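Local coordinates for putative iron-uptake ABC transport system,periplasmic iron-binding protein (Campylobacter jejuni, PDB 3E13), which binds ferric iron and probably delivers it, as a periplasmic binding protein, to an ABC-type iron-uptake transporter, at residues A103-Y108 / R229-N234. Sequence-based numbering, arbitrary orientation.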
loop_
_atom_site.group_PDB
_atom_site.type_symbol
_atom_site.label_atom_id
_atom_site.label_comp_id
_atom_site.label_asym_id
_atom_site.label_seq_id
_atom_site.Cartn_x
_atom_site.Cartn_y
_atom_site.Cartn_z
ATOM N N ALA A 103 1.160 -4.194 5.522
ATOM C CA ALA A 103 2.480 -4.774 5.584
ATOM C C ALA A 103 2.723 -5.606 4.308
ATOM O O ALA A 103 1.822 -6.335 3.878
ATOM C CB ALA A 103 2.595 -5.660 6.827
ATOM N N ARG A 104 3.915 -5.463 3.713
ATOM C CA ARG A 104 4.267 -6.207 2.531
ATOM C C ARG A 104 5.083 -7.420 3.011
ATOM O O ARG A 104 6.228 -7.295 3.492
ATOM C CB ARG A 104 5.016 -5.341 1.522
ATOM C CG ARG A 104 5.052 -5.968 0.140
ATOM C CD ARG A 104 5.100 -4.960 -0.937
ATOM N NE ARG A 104 4.906 -5.523 -2.272
ATOM C CZ ARG A 104 3.724 -5.862 -2.801
ATOM N NH1 ARG A 104 2.627 -5.746 -2.082
ATOM N NH2 ARG A 104 3.620 -6.372 -4.031
ATOM N N ILE A 105 4.456 -8.584 2.897
ATOM C CA ILE A 105 5.003 -9.819 3.457
ATOM C C ILE A 105 5.334 -10.819 2.396
ATOM O O ILE A 105 5.172 -10.551 1.183
ATOM C CB ILE A 105 4.019 -10.396 4.530
ATOM C CG1 ILE A 105 2.614 -10.644 3.970
ATOM C CG2 ILE A 105 3.902 -9.345 5.695
ATOM C CD1 ILE A 105 2.487 -11.817 3.023
ATOM N N ILE A 106 5.815 -11.980 2.813
ATOM C CA ILE A 106 6.114 -13.056 1.853
ATOM C C ILE A 106 5.121 -14.177 2.178
ATOM O O ILE A 106 5.076 -14.676 3.310
ATOM C CB ILE A 106 7.551 -13.534 1.974
ATOM C CG1 ILE A 106 8.544 -12.418 1.677
ATOM C CG2 ILE A 106 7.825 -14.728 1.006
ATOM C CD1 ILE A 106 9.977 -12.711 2.166
ATOM N N ALA A 107 4.303 -14.546 1.204
ATOM C CA ALA A 107 3.272 -15.562 1.417
ATOM C C ALA A 107 3.750 -16.900 0.851
ATOM O O ALA A 107 4.431 -16.921 -0.186
ATOM C CB ALA A 107 1.935 -15.139 0.808
ATOM N N TYR A 108 3.434 -17.992 1.562
ATOM C CA TYR A 108 3.704 -19.363 1.072
ATOM C C TYR A 108 2.407 -20.184 1.111
ATOM O O TYR A 108 1.418 -19.739 1.683
ATOM C CB TYR A 108 4.807 -20.032 1.867
ATOM C CG TYR A 108 4.489 -20.208 3.321
ATOM C CD1 TYR A 108 4.030 -21.418 3.808
ATOM C CD2 TYR A 108 4.663 -19.172 4.213
ATOM C CE1 TYR A 108 3.739 -21.565 5.147
ATOM C CE2 TYR A 108 4.389 -19.329 5.555
ATOM C CZ TYR A 108 3.888 -20.522 6.002
ATOM O OH TYR A 108 3.592 -20.703 7.363
ATOM N N ARG A 229 15.252 -5.764 11.806
ATOM C CA ARG A 229 14.578 -4.478 11.744
ATOM C C ARG A 229 13.053 -4.510 11.687
ATOM O O ARG A 229 12.402 -3.490 11.950
ATOM C CB ARG A 229 15.143 -3.679 10.563
ATOM C CG ARG A 229 14.802 -4.180 9.168
ATOM C CD ARG A 229 15.172 -3.217 8.101
ATOM N NE ARG A 229 14.836 -3.610 6.738
ATOM C CZ ARG A 229 15.663 -4.050 5.825
ATOM N NH1 ARG A 229 16.937 -4.297 6.119
ATOM N NH2 ARG A 229 15.221 -4.230 4.581
ATOM N N GLY A 230 12.476 -5.675 11.379
ATOM C CA GLY A 230 11.042 -5.840 11.227
ATOM C C GLY A 230 10.539 -5.594 9.814
ATOM O O GLY A 230 11.280 -5.229 8.875
ATOM N N THR A 231 9.236 -5.807 9.691
ATOM C CA THR A 231 8.573 -5.910 8.408
ATOM C C THR A 231 8.264 -4.517 7.836
ATOM O O THR A 231 7.926 -3.563 8.542
ATOM C CB THR A 231 7.273 -6.741 8.674
ATOM O OG1 THR A 231 7.622 -8.119 8.981
ATOM C CG2 THR A 231 6.331 -6.725 7.440
ATOM N N HIS A 232 8.307 -4.441 6.501
ATOM C CA HIS A 232 7.944 -3.251 5.748
ATOM C C HIS A 232 6.467 -2.886 5.891
ATOM O O HIS A 232 5.603 -3.674 5.602
ATOM C CB HIS A 232 8.259 -3.458 4.269
ATOM C CG HIS A 232 8.003 -2.250 3.424
ATOM N ND1 HIS A 232 7.029 -2.186 2.433
ATOM C CD2 HIS A 232 8.593 -1.044 3.448
ATOM C CE1 HIS A 232 7.079 -0.988 1.862
ATOM N NE2 HIS A 232 8.028 -0.284 2.446
ATOM N N ILE A 233 6.247 -1.698 6.440
ATOM C CA ILE A 233 4.950 -1.063 6.531
ATOM C C ILE A 233 4.863 0.043 5.466
ATOM O O ILE A 233 5.820 0.832 5.273
ATOM C CB ILE A 233 4.791 -0.435 7.926
ATOM C CG1 ILE A 233 4.848 -1.536 9.011
ATOM C CG2 ILE A 233 3.506 0.336 8.019
ATOM C CD1 ILE A 233 3.772 -2.493 8.951
ATOM N N ASN A 234 3.725 0.092 4.768
ATOM C CA ASN A 234 3.378 1.171 3.861
ATOM C C ASN A 234 2.007 1.672 4.299
ATOM O O ASN A 234 1.337 1.039 5.149
ATOM C CB ASN A 234 3.374 0.643 2.407
ATOM C CG ASN A 234 3.466 1.747 1.349
ATOM O OD1 ASN A 234 3.337 2.952 1.622
ATOM N ND2 ASN A 234 3.717 1.331 0.104
#
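Ala103 and Ile233 face each other as a non-hydrogen-bonded antiparallel pair, with CA atoms 4.6 Å apart and both side chains on the same face of the sheet. Beside this pair, the amide N of Arg104 donates to His232 O over 3.1 Å, with 158° at the hydrogen and the donor somewhat out of the carbonyl plane. The same oxygen receives a CA-H...O contact from Ala103 CA at 3.3 Å.

Ala103 CB touches two methyls, Thr231 CG2 at 3.9 Å and Ile233 CD1 at 4.0 Å. In Thr231, OG1 lies anti to the carbonyl carbon (chi1 -69°), which puts CG2 anti to the backbone N and directs this methyl to Ala103 and to Ile105 CG2, 4.0 Å away, while OG1 bonds to the carbonyl of Pro224. Tyr122 OH links the two segments, hydrogen-bonded to both Arg104 O and His232 N.

On the other face, Arg104 CB meets the rim of the His232 imidazole, level with the ring. The arginine then runs extended from CG to NE, its CG anti to the backbone N (chi1 -164°), and its guanidinium leaves the pairing to form a salt bridge with Asp179. Its side chain also touches Tyr143, an iron ligand. Strands 97-109 and 233-241 thus pair beside the ferric site, consistent with the antiparallel hinge strands that join the two lobes of periplasmic binding proteins.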